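2-dehydro-3-deoxy-D-arabinonate dehydratase (Sulfolobus solfataricus, PDB 2Q18) catalyses the dehydration of 2-dehydro-3-deoxy-D-arabinonate to 2,5-dioxopentanoate, a step of the pentose oxidation pathway that leads from D-arabinonate to 2-oxoglutarate. Local coordinates at residues Ile103-Lys106 with Val107-Val111; Gln238-Ile241 with Arg242-Ile246. One frame throughout, in Å; residues are numbered along the deposited sequence.

Contact 1 (Ile103-Lys106 with Val107-Val111); sequences IYEK and VYDAV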
loop_
_atom_site.group_PDB
_atom_site.type_symbol
_atom_site.label_atom_id
_atom_site.label_comp_id
_atom_site.label_asym_id
_atom_site.label_seq_id
_atom_site.Cartn_x
_atom_site.Cartn_y
_atom_site.Cartn_z
ATOM N N ILE A 103 21.683 -37.795 23.596
ATOM C CA ILE A 103 21.803 -36.595 22.762
ATOM C C ILE A 103 21.702 -35.295 23.568
ATOM O O ILE A 103 22.379 -34.316 23.255
ATOM C CB ILE A 103 20.783 -36.601 21.591
ATOM C CG1 ILE A 103 19.348 -36.778 22.109
ATOM C CG2 ILE A 103 21.146 -37.693 20.584
ATOM C CD1 ILE A 103 18.265 -36.540 21.066
ATOM N N TYR A 104 20.877 -35.304 24.614
ATOM C CA TYR A 104 20.672 -34.129 25.468
ATOM C C TYR A 104 21.890 -33.842 26.340
ATOM O O TYR A 104 22.280 -32.683 26.518
ATOM C CB TYR A 104 19.402 -34.289 26.320
ATOM C CG TYR A 104 18.158 -34.493 25.483
ATOM C CD1 TYR A 104 17.492 -33.406 24.915
ATOM C CD2 TYR A 104 17.664 -35.771 25.237
ATOM C CE1 TYR A 104 16.361 -33.587 24.130
ATOM C CE2 TYR A 104 16.529 -35.965 24.455
ATOM C CZ TYR A 104 15.884 -34.866 23.905
ATOM O OH TYR A 104 14.764 -35.052 23.128
ATOM N N GLU A 105 22.485 -34.903 26.877
ATOM C CA GLU A 105 23.723 -34.797 27.646
ATOM C C GLU A 105 24.871 -34.313 26.749
ATOM O O GLU A 105 25.697 -33.500 27.169
ATOM C CB GLU A 105 24.063 -36.153 28.271
ATOM C CG GLU A 105 25.016 -36.086 29.454
ATOM C CD GLU A 105 25.502 -37.462 29.898
ATOM O OE1 GLU A 105 24.792 -38.470 29.649
ATOM O OE2 GLU A 105 26.601 -37.531 30.497
ATOM N N LYS A 106 24.898 -34.811 25.514
ATOM C CA LYS A 106 25.880 -34.390 24.512
ATOM C C LYS A 106 25.871 -32.883 24.247
ATOM O O LYS A 106 26.913 -32.237 24.354
ATOM C CB LYS A 106 25.689 -35.158 23.205
ATOM C CG LYS A 106 26.502 -36.429 23.119
ATOM C CD LYS A 106 26.925 -36.693 21.686
ATOM C CE LYS A 106 28.232 -37.466 21.638
ATOM N NZ LYS A 106 28.826 -37.439 20.272
ATOM N N VAL A 107 24.700 -32.331 23.918
ATOM C CA VAL A 107 24.559 -30.889 23.664
ATOM C C VAL A 107 24.927 -30.072 24.901
ATOM O O VAL A 107 25.559 -29.018 24.794
ATOM C CB VAL A 107 23.128 -30.504 23.184
ATOM C CG1 VAL A 107 23.011 -29.001 22.974
ATOM C CG2 VAL A 107 22.780 -31.218 21.896
ATOM N N TYR A 108 24.531 -30.569 26.072
ATOM C CA TYR A 108 24.860 -29.932 27.344
ATOM C C TYR A 108 26.372 -29.744 27.513
ATOM O O TYR A 108 26.823 -28.697 27.982
ATOM C CB TYR A 108 24.286 -30.750 28.506
ATOM C CG TYR A 108 24.450 -30.102 29.861
ATOM C CD1 TYR A 108 25.508 -30.456 30.701
ATOM C CD2 TYR A 108 23.546 -29.135 30.308
ATOM C CE1 TYR A 108 25.665 -29.865 31.947
ATOM C CE2 TYR A 108 23.696 -28.536 31.555
ATOM C CZ TYR A 108 24.756 -28.907 32.367
ATOM O OH TYR A 108 24.908 -28.322 33.601
ATOM N N ASP A 109 27.142 -30.755 27.111
ATOM C CA ASP A 109 28.601 -30.749 27.257
ATOM C C ASP A 109 29.352 -30.181 26.044
ATOM O O ASP A 109 30.566 -29.972 26.112
ATOM C CB ASP A 109 29.109 -32.165 27.558
ATOM C CG ASP A 109 28.608 -32.704 28.891
ATOM O OD1 ASP A 109 28.509 -31.926 29.866
ATOM O OD2 ASP A 109 28.323 -33.916 28.964
ATOM N N ALA A 110 28.633 -29.933 24.948
ATOM C CA ALA A 110 29.253 -29.517 23.687
ATOM C C ALA A 110 29.427 -28.005 23.581
ATOM O O ALA A 110 28.754 -27.248 24.279
ATOM C CB ALA A 110 28.454 -30.044 22.506
ATOM N N VAL A 111 30.336 -27.569 22.709
ATOM C CA VAL A 111 30.522 -26.136 22.460
ATOM C C VAL A 111 29.299 -25.531 21.756
ATOM O O VAL A 111 28.936 -24.388 22.020
ATOM C CB VAL A 111 31.843 -25.804 21.678
ATOM C CG1 VAL A 111 33.080 -26.278 22.456
ATOM C CG2 VAL A 111 31.836 -26.397 20.277
#
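Glu105 and Asp109 become neighbours one helical turn apart through contrasting first torsions. In Glu105 the CG atom is turned away from its own amide nitrogen (chi1 -160°) and the chain runs out extended; in Asp109 the carboxylate carbon stays beside the backbone N (chi1 -64°), which folds the acid back over the preceding turn. OD2 of Asp109 therefore comes to 4.0 Å from Glu105 CG and 3.2 Å from Glu105 O, two acceptors that cannot bond each other. The two side chains run side by side with their carboxylate planes 76° apart, and Glu105 OE2 stands 4.3 Å from Asp109 OD2. This like-charge approach is probably eased by Lys101, which forms a salt bridge with that same OD2.

Along the backbone, a short helix closes. Val107 N donates to Ile103 O at 3.1 Å, and Tyr108 N to Tyr104 O at the same length but less straight. Asp109 N makes a bifurcated bond to Glu105 O and, weakly, to Lys106 O in the last turn before Ala110 leaves helical geometry, its CB 3.3 Å from Lys106 O. CG2 of Val107 lies 3.4 Å from Ile103 O, a carbonyl that also accepts a bond from Asn174 of the second subunit.

Tyr104 lies near the start of this short alpha-helix, where its hydroxyl bonds Glu171 and its side chain touches Ile81, a substrate-binding residue. A phosphate ion, probably from the crystallisation liquor, lies near Tyr104, consistent with a helix that flanks the substrate pocket of this FAH-family enzyme.

Contact 2 (Gln238-Ile241 with Arg242-Ile246); sequences QYLI and RDNPI
Arg242 reaches back alongside Tyr239 and lays its guanidinium over one face of the ring. The two planes are inclined by 40°, and CZ of Arg242 sits 4.5 Å from the Tyr239 ring centroid, so the cation-pi contact is off-centre, with Arg242 NH1 closest, 3.7 Å from Tyr239 CE2. A bend at chi3 (-70°) in an otherwise extended chain brings the guanidinium over the ring. Gln238 runs beside the arginine and brings OE1 to the guanidinium edge, 3.4 Å from Arg242 NH2. The charge has its stronger partner in Asp136 of the second subunit.

Asn244, the last residue of the type II turn, points back to the helix. Its ND2 donates to Leu240 O at 3.0 Å, nearly along the C=O axis, while its OD1 accepts a hydrogen bond from Arg123 NE of the second subunit, so both ends of the amide are used. Asn244 N closes the turn by a bond to Ile241 O, arriving well above that carbonyl plane. Ile246 crosses Ile241 at a slant, CD1 meeting Ile241 CG2 at 3.7 Å.

The turn carries the chain from helix 233-241 toward strand 250-253, with Leu240 and Asn244 set on Trp77 of strand 76-80, and Leu240 and Ile246 on Leu150 of strand 140-150.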
loop_
_atom_site.group_PDB
_atom_site.type_symbol
_atom_site.label_atom_id
_atom_site.label_comp_id
_atom_site.label_asym_id
_atom_site.label_seq_id
_atom_site.Cartn_x
_atom_site.Cartn_y
_atom_site.Cartn_z
ATOM N N GLN A 238 24.685 -15.690 19.293
ATOM C CA GLN A 238 25.834 -15.954 18.414
ATOM C C GLN A 238 25.560 -17.097 17.431
ATOM O O GLN A 238 25.742 -16.939 16.229
ATOM C CB GLN A 238 27.098 -16.245 19.245
ATOM C CG GLN A 238 28.323 -16.662 18.422
ATOM C CD GLN A 238 29.513 -17.141 19.263
ATOM O OE1 GLN A 238 30.549 -17.517 18.716
ATOM N NE2 GLN A 238 29.368 -17.129 20.587
ATOM N N TYR A 239 25.110 -18.238 17.945
ATOM C CA TYR A 239 24.850 -19.403 17.098
ATOM C C TYR A 239 23.572 -19.274 16.261
ATOM O O TYR A 239 23.475 -19.866 15.184
ATOM C CB TYR A 239 24.853 -20.694 17.924
ATOM C CG TYR A 239 26.251 -21.169 18.272
ATOM C CD1 TYR A 239 26.950 -20.618 19.349
ATOM C CD2 TYR A 239 26.882 -22.153 17.510
ATOM C CE1 TYR A 239 28.242 -21.048 19.664
ATOM C CE2 TYR A 239 28.173 -22.588 17.816
ATOM C CZ TYR A 239 28.845 -22.032 18.891
ATOM O OH TYR A 239 30.119 -22.458 19.190
ATOM N N LEU A 240 22.606 -18.501 16.758
ATOM C CA LEU A 240 21.380 -18.219 16.008
ATOM C C LEU A 240 21.672 -17.458 14.712
ATOM O O LEU A 240 21.196 -17.843 13.642
ATOM C CB LEU A 240 20.374 -17.427 16.861
ATOM C CG LEU A 240 19.153 -16.846 16.125
ATOM C CD1 LEU A 240 18.324 -17.947 15.474
ATOM C CD2 LEU A 240 18.287 -15.994 17.049
ATOM N N ILE A 241 22.453 -16.385 14.820
ATOM C CA ILE A 241 22.669 -15.473 13.692
ATOM C C ILE A 241 23.818 -15.874 12.763
ATOM O O ILE A 241 23.985 -15.279 11.693
ATOM C CB ILE A 241 22.826 -13.993 14.155
ATOM C CG1 ILE A 241 24.137 -13.784 14.928
ATOM C CG2 ILE A 241 21.605 -13.560 14.972
ATOM C CD1 ILE A 241 24.468 -12.321 15.216
ATOM N N ARG A 242 24.589 -16.888 13.156
ATOM C CA ARG A 242 25.719 -17.356 12.346
ATOM C C ARG A 242 25.265 -17.843 10.973
ATOM O O ARG A 242 24.538 -18.834 10.872
ATOM C CB ARG A 242 26.491 -18.467 13.061
ATOM C CG ARG A 242 27.697 -18.970 12.271
ATOM C CD ARG A 242 28.453 -20.043 13.020
ATOM N NE ARG A 242 29.163 -19.511 14.184
ATOM C CZ ARG A 242 29.903 -20.250 15.006
ATOM N NH1 ARG A 242 30.030 -21.557 14.800
ATOM N NH2 ARG A 242 30.512 -19.682 16.037
ATOM N N ASP A 243 25.704 -17.133 9.931
ATOM C CA ASP A 243 25.342 -17.428 8.538
ATOM C C ASP A 243 23.826 -17.454 8.314
ATOM O O ASP A 243 23.334 -18.036 7.344
ATOM C CB ASP A 243 25.991 -18.742 8.076
ATOM C CG ASP A 243 27.512 -18.705 8.167
ATOM O OD1 ASP A 243 28.103 -17.629 7.929
ATOM O OD2 ASP A 243 28.113 -19.753 8.478
ATOM N N ASN A 244 23.101 -16.800 9.217
ATOM C CA ASN A 244 21.650 -16.922 9.291
ATOM C C ASN A 244 21.024 -15.582 9.656
ATOM O O ASN A 244 20.892 -15.256 10.832
ATOM C CB ASN A 244 21.272 -18.006 10.311
ATOM C CG ASN A 244 19.781 -18.303 10.336
ATOM O OD1 ASN A 244 19.103 -18.260 9.304
ATOM N ND2 ASN A 244 19.265 -18.624 11.522
ATOM N N PRO A 245 20.649 -14.789 8.639
ATOM C CA PRO A 245 20.095 -13.464 8.901
ATOM C C PRO A 245 18.735 -13.567 9.577
ATOM O O PRO A 245 17.924 -14.419 9.218
ATOM C CB PRO A 245 19.952 -12.853 7.499
ATOM C CG PRO A 245 19.854 -14.023 6.578
ATOM C CD PRO A 245 20.715 -15.089 7.197
ATOM N N ILE A 246 18.507 -12.712 10.567
ATOM C CA ILE A 246 17.213 -12.639 11.236
ATOM C C ILE A 246 16.645 -11.227 11.096
ATOM O O ILE A 246 17.397 -10.256 11.117
ATOM C CB ILE A 246 17.300 -13.068 12.730
ATOM C CG1 ILE A 246 18.354 -12.242 13.479
ATOM C CG2 ILE A 246 17.588 -14.575 12.837
ATOM C CD1 ILE A 246 18.163 -12.191 14.988
HETATM O O HOH W 1 22.717 -20.382 12.378
#

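Overall arrangement
Both contacts show how a helix hands over to the following chain, but they solve the problem differently. Contact 1 lies on helix 103-109, farther from the chain centre, and is mainly backbone bonding with an acidic pair at its exposed side; contact 2, at the end of helix 233-241, relies on side chains, with a cation-pi pair, an asparagine amide and buried apolar groups set against strands. Each is partly buried and each meets the second subunit. Their centres are 20 Å apart, yet they adjoin, Val111 O lying 3.6 Å from Tyr239 OH. Contact 1 probably borders the substrate pocket, whereas Leu240 of contact 2 remains about 12 Å, side chain to side chain, from the magnesium-binding Glu145.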